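Local coordinates for protein intimin (Escherichia coli, PDB 1F00) that probably mediates adhesion of enteropathogenic bacteria to host cells by binding a receptor, with immunoglobulin-like domains carrying a C-type lectin-like domain, at residues V254-D259 and P265-K270; T12-G17 and D171-T176. All blocks are in the same frame, centred on the assembly; numbering follows the deposited sequence.

Interaction 1. Residues V254-D259 and P265-K270; sequences VASTYD and PLNNIK
T257 and L266 face each other as an antiparallel hydrogen-bonded pair, and their side chains leave the sheet on the same face at a slant to one another. T257 OG1 sits in the gap between its own backbone N and carbonyl carbon (chi1 66°), which brings it to 3.5 Å from L266 CB, over the root of the leucine. The same torsion sends T257 CG2 the other way, to the flank of I269, where CG1 is 4.2 Å off. I269 shares this face with T257, L266 and A255, and its CB lies 3.3 Å from A255 O.

On the reverse face, P265 runs beside the Y258 ring and points the same way; its CB meets the ring's edge at CD1, 4.1 Å away and near the ring plane. S256 also lies on this side, its CB 3.1 Å from L266 O. One water bridges the strands here, donating to S256 OG and accepting from N268 N.

Between the strands, two pairs of backbone hydrogen bonds hold the hairpin: A255 with I269, and T257 with L266, where T257 N reaches L266 O at 2.9 Å. One residue separates the pairs on the first strand and two on the second, a beta bulge that takes in N267 and N268, the latter with positive phi. Past it, V254 packs its CB against I269 O at 3.3 Å.

The two strands form a beta hairpin in the C-type lectin-like domain. Strand 254-259 is central in a three-stranded antiparallel sheet, between 263-270 and 240-242. Helix 214-224 lies against Y258 through L217 and F221, while W242 touches A255 and I269 from the neighbouring strand.

Interaction 2. Residues T12-G17 and D171-T176; sequences TAVANG and DNQTAT
Van der Waals contact of two methyls with polar side chains and a backbone oxygen does the joining, at two places. T12 turns its methyl, not its hydroxyl, to the other segment: CG2 stands anti to the backbone N and comes within 3.4 Å of D171 CB, the two side chains crossing at about a right angle. The same methyl lies 3.2 Å from the backbone O of D171. Further along, V14 lays CG2 against the end of Q173, 3.7 Å from CD, with the two side chains meeting at a slant; CG1 is the more distant branch, 4.1 Å from Q173 OE1.

One polar bond lies within 171-176; the others run to residues outside both segments, and together they hold the Q173 amide and the D171 carboxylate in place. Q173 NE2 donates to D171 OD1 at 2.9 Å along an almost straight line (178°), using the oxygen's syn lone pair and staying in the plane of the amide. D171 OD2 is taken by S169 OG and N133 N. The amide of Q173 has further partners: OE1 accepts from L97 N and NE2 also donates to T95 O. Its rotation is thereby set, and V14 packs on a group tied to the stretch between strands 91-94 and 98-99.

The contact bridges two immunoglobulin-like domains. Strand 12-14 pairs in parallel with 91-94, whose F94 touches both T12 and D171; strand 173-179 is an outer strand of its three-stranded sheet, beside 163-169.

How the interactions relate
Interactions 1 and 2 lie in different parts of the same elongated chain. Interaction 1 is local, a hairpin with five residues between its segments, inside the C-type lectin-like domain; interaction 2 joins segments 154 residues apart, in two successive immunoglobulin-like domains. Their centres are 54 Å apart, on opposite sides of the chain's centre, and the nearest atoms are still about 32 Å from each other, so neither touches the other. Interaction 2 closes along the chain before interaction 1 opens. One lies within the C-terminal domain, while the other lies where two domains of the rod meet.

Interaction 1. Residues V254-D259 and P265-K270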
ATOM      1  N   VAL A 254     -12.591   2.002  44.187  1.00 17.52           N
ATOM      2  CA  VAL A 254     -12.327   2.994  43.146  1.00 16.58           C
ATOM      3  C   VAL A 254     -11.399   2.406  42.089  1.00 16.86           C
ATOM      4  O   VAL A 254     -10.901   1.289  42.237  1.00 16.72           O
ATOM      5  CB  VAL A 254     -11.669   4.275  43.729  1.00 17.18           C
ATOM      6  CG1 VAL A 254     -12.542   4.843  44.837  1.00 14.66           C
ATOM      7  CG2 VAL A 254     -10.262   3.965  44.248  1.00 15.44           C
ATOM      8  N   ALA A 255     -11.192   3.152  41.011  1.00 16.30           N
ATOM      9  CA  ALA A 255     -10.305   2.716  39.944  1.00 16.49           C
ATOM     10  C   ALA A 255      -9.761   3.933  39.228  1.00 16.57           C
ATOM     11  O   ALA A 255     -10.264   5.051  39.404  1.00 17.07           O
ATOM     12  CB  ALA A 255     -11.059   1.823  38.952  1.00 13.87           C
ATOM     13  N   SER A 256      -8.721   3.715  38.432  1.00 14.43           N
ATOM     14  CA  SER A 256      -8.126   4.785  37.661  1.00 14.69           C
ATOM     15  C   SER A 256      -8.639   4.674  36.237  1.00 15.31           C
ATOM     16  O   SER A 256      -9.262   3.671  35.864  1.00 13.06           O
ATOM     17  CB  SER A 256      -6.600   4.680  37.681  1.00 12.99           C
ATOM     18  OG  SER A 256      -6.105   4.977  38.973  1.00 16.33           O
ATOM     19  N   THR A 257      -8.394   5.718  35.453  1.00 14.80           N
ATOM     20  CA  THR A 257      -8.818   5.746  34.062  1.00 14.62           C
ATOM     21  C   THR A 257      -7.784   6.474  33.214  1.00 15.23           C
ATOM     22  O   THR A 257      -6.913   7.191  33.729  1.00 16.73           O
ATOM     23  CB  THR A 257     -10.147   6.513  33.880  1.00 15.37           C
ATOM     24  OG1 THR A 257      -9.935   7.893  34.203  1.00 15.42           O
ATOM     25  CG2 THR A 257     -11.253   5.938  34.775  1.00 11.35           C
ATOM     26  N   TYR A 258      -7.875   6.262  31.908  1.00 13.37           N
ATOM     27  CA  TYR A 258      -7.015   6.940  30.958  1.00 14.64           C
ATOM     28  C   TYR A 258      -7.969   7.272  29.822  1.00 15.97           C
ATOM     29  O   TYR A 258      -8.870   6.489  29.507  1.00 15.99           O
ATOM     30  CB  TYR A 258      -5.882   6.044  30.456  1.00 17.46           C
ATOM     31  CG  TYR A 258      -4.924   6.787  29.550  1.00 19.37           C
ATOM     32  CD1 TYR A 258      -3.891   7.571  30.076  1.00 17.82           C
ATOM     33  CD2 TYR A 258      -5.066   6.729  28.164  1.00 20.35           C
ATOM     34  CE1 TYR A 258      -3.022   8.280  29.238  1.00 18.38           C
ATOM     35  CE2 TYR A 258      -4.208   7.433  27.318  1.00 20.83           C
ATOM     36  CZ  TYR A 258      -3.188   8.203  27.859  1.00 22.20           C
ATOM     37  OH  TYR A 258      -2.342   8.887  27.013  1.00 21.56           O
ATOM     38  N   ASP A 259      -7.780   8.436  29.217  1.00 14.20           N
ATOM     39  CA  ASP A 259      -8.656   8.895  28.156  1.00 13.72           C
ATOM     40  C   ASP A 259      -7.941   8.813  26.811  1.00 14.58           C
ATOM     41  O   ASP A 259      -6.952   9.514  26.587  1.00 14.20           O
ATOM     42  CB  ASP A 259      -9.072  10.337  28.476  1.00 14.96           C
ATOM     43  CG  ASP A 259     -10.262  10.803  27.674  1.00 15.55           C
ATOM     44  OD1 ASP A 259     -11.134  11.484  28.266  1.00 17.07           O
ATOM     45  OD2 ASP A 259     -10.325  10.509  26.461  1.00 14.11           O
ATOM     46  N   PRO A 265      -4.761  11.072  32.614  1.00 16.60           N
ATOM     47  CA  PRO A 265      -4.919   9.948  33.545  1.00 15.76           C
ATOM     48  C   PRO A 265      -5.525  10.405  34.874  1.00 18.27           C
ATOM     49  O   PRO A 265      -5.038  11.364  35.485  1.00 16.66           O
ATOM     50  CB  PRO A 265      -3.495   9.423  33.699  1.00 15.47           C
ATOM     51  CG  PRO A 265      -2.646  10.648  33.467  1.00 15.39           C
ATOM     52  CD  PRO A 265      -3.342  11.303  32.294  1.00 13.56           C
ATOM     53  N   LEU A 266      -6.590   9.728  35.308  1.00 17.23           N
ATOM     54  CA  LEU A 266      -7.267  10.052  36.568  1.00 16.62           C
ATOM     55  C   LEU A 266      -7.268   8.877  37.547  1.00 16.23           C
ATOM     56  O   LEU A 266      -7.123   7.725  37.148  1.00 14.54           O
ATOM     57  CB  LEU A 266      -8.716  10.460  36.306  1.00 16.01           C
ATOM     58  CG  LEU A 266      -8.948  11.594  35.312  1.00 14.52           C
ATOM     59  CD1 LEU A 266     -10.448  11.862  35.179  1.00 16.34           C
ATOM     60  CD2 LEU A 266      -8.206  12.836  35.781  1.00 11.65           C
ATOM     61  N   ASN A 267      -7.446   9.181  38.830  1.00 16.94           N
ATOM     62  CA  ASN A 267      -7.479   8.152  39.862  1.00 16.69           C
ATOM     63  C   ASN A 267      -8.636   8.421  40.834  1.00 17.47           C
ATOM     64  O   ASN A 267      -9.311   9.453  40.744  1.00 17.27           O
ATOM     65  CB  ASN A 267      -6.161   8.149  40.638  1.00 17.56           C
ATOM     66  CG  ASN A 267      -4.947   8.151  39.728  1.00 19.73           C
ATOM     67  OD1 ASN A 267      -4.700   7.194  38.995  1.00 15.99           O
ATOM     68  ND2 ASN A 267      -4.179   9.238  39.770  1.00 19.40           N
ATOM     69  N   ASN A 268      -8.857   7.481  41.752  1.00 16.35           N
ATOM     70  CA  ASN A 268      -9.899   7.611  42.767  1.00 17.19           C
ATOM     71  C   ASN A 268     -11.301   7.788  42.201  1.00 17.75           C
ATOM     72  O   ASN A 268     -12.134   8.477  42.794  1.00 16.91           O
ATOM     73  CB  ASN A 268      -9.583   8.794  43.687  1.00 17.69           C
ATOM     74  CG  ASN A 268      -8.243   8.654  44.373  1.00 20.41           C
ATOM     75  OD1 ASN A 268      -7.403   9.551  44.301  1.00 22.00           O
ATOM     76  ND2 ASN A 268      -8.036   7.533  45.052  1.00 17.91           N
ATOM     77  N   ILE A 269     -11.560   7.177  41.051  1.00 16.85           N
ATOM     78  CA  ILE A 269     -12.877   7.265  40.431  1.00 17.56           C
ATOM     79  C   ILE A 269     -13.760   6.167  41.032  1.00 17.87           C
ATOM     80  O   ILE A 269     -13.376   5.000  41.044  1.00 17.95           O
ATOM     81  CB  ILE A 269     -12.765   7.087  38.901  1.00 16.74           C
ATOM     82  CG1 ILE A 269     -11.764   8.101  38.340  1.00 18.07           C
ATOM     83  CG2 ILE A 269     -14.124   7.291  38.242  1.00 16.66           C
ATOM     84  CD1 ILE A 269     -12.184   9.554  38.538  1.00 16.86           C
ATOM     85  N   LYS A 270     -14.931   6.539  41.544  1.00 17.23           N
ATOM     86  CA  LYS A 270     -15.838   5.568  42.162  1.00 18.51           C
ATOM     87  C   LYS A 270     -16.180   4.467  41.162  1.00 17.96           C
ATOM     88  O   LYS A 270     -16.748   4.735  40.105  1.00 17.96           O
ATOM     89  CB  LYS A 270     -17.117   6.263  42.640  1.00 20.12           C
ATOM     90  CG  LYS A 270     -17.880   5.476  43.690  1.00 22.97           C
ATOM     91  CD  LYS A 270     -19.071   6.262  44.223  1.00 25.66           C
ATOM     92  CE  LYS A 270     -19.553   5.679  45.545  1.00 27.74           C
ATOM     93  NZ  LYS A 270     -19.722   4.199  45.453  1.00 29.16           N
TER
HETATM   94  O   HOH W   1      -7.434   5.005  41.519  1.00 20.60           O

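Interaction 2. Residues T12-G17 and D171-T176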
ATOM      1  N   THR A  12       4.162  -0.754 -22.931  1.00 21.73           N
ATOM      2  CA  THR A  12       4.573  -0.300 -21.611  1.00 23.81           C
ATOM      3  C   THR A  12       5.527  -1.326 -21.012  1.00 22.52           C
ATOM      4  O   THR A  12       5.390  -2.524 -21.259  1.00 22.59           O
ATOM      5  CB  THR A  12       3.358  -0.121 -20.673  1.00 25.91           C
ATOM      6  OG1 THR A  12       2.515   0.924 -21.176  1.00 28.96           O
ATOM      7  CG2 THR A  12       3.808   0.252 -19.285  1.00 27.45           C
ATOM      8  N   ALA A  13       6.499  -0.851 -20.240  1.00 22.04           N
ATOM      9  CA  ALA A  13       7.477  -1.731 -19.607  1.00 21.74           C
ATOM     10  C   ALA A  13       8.119  -1.040 -18.410  1.00 21.80           C
ATOM     11  O   ALA A  13       8.049   0.184 -18.276  1.00 21.65           O
ATOM     12  CB  ALA A  13       8.551  -2.135 -20.618  1.00 21.46           C
ATOM     13  N   VAL A  14       8.754  -1.825 -17.547  1.00 20.98           N
ATOM     14  CA  VAL A  14       9.406  -1.284 -16.361  1.00 22.63           C
ATOM     15  C   VAL A  14      10.838  -0.856 -16.680  1.00 23.04           C
ATOM     16  O   VAL A  14      11.569  -1.565 -17.372  1.00 23.54           O
ATOM     17  CB  VAL A  14       9.437  -2.333 -15.221  1.00 21.85           C
ATOM     18  CG1 VAL A  14      10.033  -1.716 -13.964  1.00 23.69           C
ATOM     19  CG2 VAL A  14       8.039  -2.852 -14.953  1.00 19.16           C
ATOM     20  N   ALA A  15      11.233   0.309 -16.173  1.00 23.03           N
ATOM     21  CA  ALA A  15      12.578   0.826 -16.409  1.00 24.19           C
ATOM     22  C   ALA A  15      13.590   0.210 -15.443  1.00 24.56           C
ATOM     23  O   ALA A  15      14.252   0.923 -14.682  1.00 23.94           O
ATOM     24  CB  ALA A  15      12.585   2.341 -16.275  1.00 23.24           C
ATOM     25  N   ASN A  16      13.707  -1.115 -15.480  1.00 24.43           N
ATOM     26  CA  ASN A  16      14.636  -1.828 -14.611  1.00 25.48           C
ATOM     27  C   ASN A  16      15.815  -2.363 -15.409  1.00 26.65           C
ATOM     28  O   ASN A  16      16.645  -3.111 -14.889  1.00 25.20           O
ATOM     29  CB  ASN A  16      13.935  -2.990 -13.900  1.00 25.56           C
ATOM     30  CG  ASN A  16      13.274  -3.953 -14.861  1.00 26.57           C
ATOM     31  OD1 ASN A  16      13.657  -4.048 -16.028  1.00 28.01           O
ATOM     32  ND2 ASN A  16      12.283  -4.691 -14.370  1.00 25.91           N
ATOM     33  N   GLY A  17      15.880  -1.979 -16.678  1.00 26.40           N
ATOM     34  CA  GLY A  17      16.964  -2.425 -17.530  1.00 27.86           C
ATOM     35  C   GLY A  17      16.884  -3.899 -17.866  1.00 27.45           C
ATOM     36  O   GLY A  17      17.835  -4.463 -18.397  1.00 28.10           O
ATOM     37  N   ASP A 171      -0.200   1.046 -15.709  1.00 20.62           N
ATOM     38  CA  ASP A 171       0.773   0.693 -16.738  1.00 20.62           C
ATOM     39  C   ASP A 171       1.065  -0.792 -16.544  1.00 22.19           C
ATOM     40  O   ASP A 171       1.956  -1.358 -17.177  1.00 23.62           O
ATOM     41  CB  ASP A 171       2.068   1.504 -16.601  1.00 20.48           C
ATOM     42  CG  ASP A 171       2.719   1.333 -15.250  1.00 20.16           C
ATOM     43  OD1 ASP A 171       3.875   0.859 -15.189  1.00 18.31           O
ATOM     44  OD2 ASP A 171       2.065   1.676 -14.249  1.00 20.45           O
ATOM     45  N   ASN A 172       0.298  -1.402 -15.641  1.00 22.82           N
ATOM     46  CA  ASN A 172       0.393  -2.826 -15.336  1.00 24.24           C
ATOM     47  C   ASN A 172       1.559  -3.274 -14.456  1.00 22.76           C
ATOM     48  O   ASN A 172       2.460  -3.987 -14.903  1.00 22.27           O
ATOM     49  CB  ASN A 172       0.395  -3.635 -16.635  1.00 28.21           C
ATOM     50  CG  ASN A 172       0.435  -5.121 -16.391  1.00 32.79           C
ATOM     51  OD1 ASN A 172      -0.430  -5.670 -15.706  1.00 35.74           O
ATOM     52  ND2 ASN A 172       1.444  -5.790 -16.950  1.00 35.51           N
ATOM     53  N   GLN A 173       1.537  -2.842 -13.201  1.00 20.52           N
ATOM     54  CA  GLN A 173       2.547  -3.231 -12.223  1.00 17.47           C
ATOM     55  C   GLN A 173       1.817  -3.480 -10.913  1.00 17.64           C
ATOM     56  O   GLN A 173       0.686  -3.015 -10.724  1.00 15.58           O
ATOM     57  CB  GLN A 173       3.591  -2.129 -12.000  1.00 18.71           C
ATOM     58  CG  GLN A 173       4.618  -1.972 -13.106  1.00 18.05           C
ATOM     59  CD  GLN A 173       5.768  -1.078 -12.676  1.00 19.76           C
ATOM     60  OE1 GLN A 173       6.588  -1.462 -11.843  1.00 17.03           O
ATOM     61  NE2 GLN A 173       5.822   0.130 -13.232  1.00 20.31           N
ATOM     62  N   THR A 174       2.468  -4.208 -10.014  1.00 15.55           N
ATOM     63  CA  THR A 174       1.895  -4.514  -8.712  1.00 15.70           C
ATOM     64  C   THR A 174       2.971  -4.451  -7.629  1.00 16.21           C
ATOM     65  O   THR A 174       4.080  -4.963  -7.814  1.00 16.41           O
ATOM     66  CB  THR A 174       1.286  -5.941  -8.682  1.00 16.65           C
ATOM     67  OG1 THR A 174       0.242  -6.050  -9.659  1.00 16.64           O
ATOM     68  CG2 THR A 174       0.730  -6.248  -7.293  1.00 14.57           C
ATOM     69  N   ALA A 175       2.640  -3.817  -6.508  1.00 14.60           N
ATOM     70  CA  ALA A 175       3.549  -3.725  -5.366  1.00 16.73           C
ATOM     71  C   ALA A 175       2.695  -4.110  -4.168  1.00 17.14           C
ATOM     72  O   ALA A 175       1.512  -3.790  -4.129  1.00 17.55           O
ATOM     73  CB  ALA A 175       4.083  -2.310  -5.201  1.00 16.15           C
ATOM     74  N   THR A 176       3.283  -4.790  -3.189  1.00 16.93           N
ATOM     75  CA  THR A 176       2.512  -5.223  -2.031  1.00 16.10           C
ATOM     76  C   THR A 176       3.222  -5.046  -0.696  1.00 17.28           C
ATOM     77  O   THR A 176       4.450  -5.166  -0.597  1.00 17.51           O
ATOM     78  CB  THR A 176       2.127  -6.706  -2.146  1.00 18.61           C
ATOM     79  OG1 THR A 176       3.314  -7.505  -2.090  1.00 28.28           O
ATOM     80  CG2 THR A 176       1.420  -6.972  -3.452  1.00 13.63           C
TER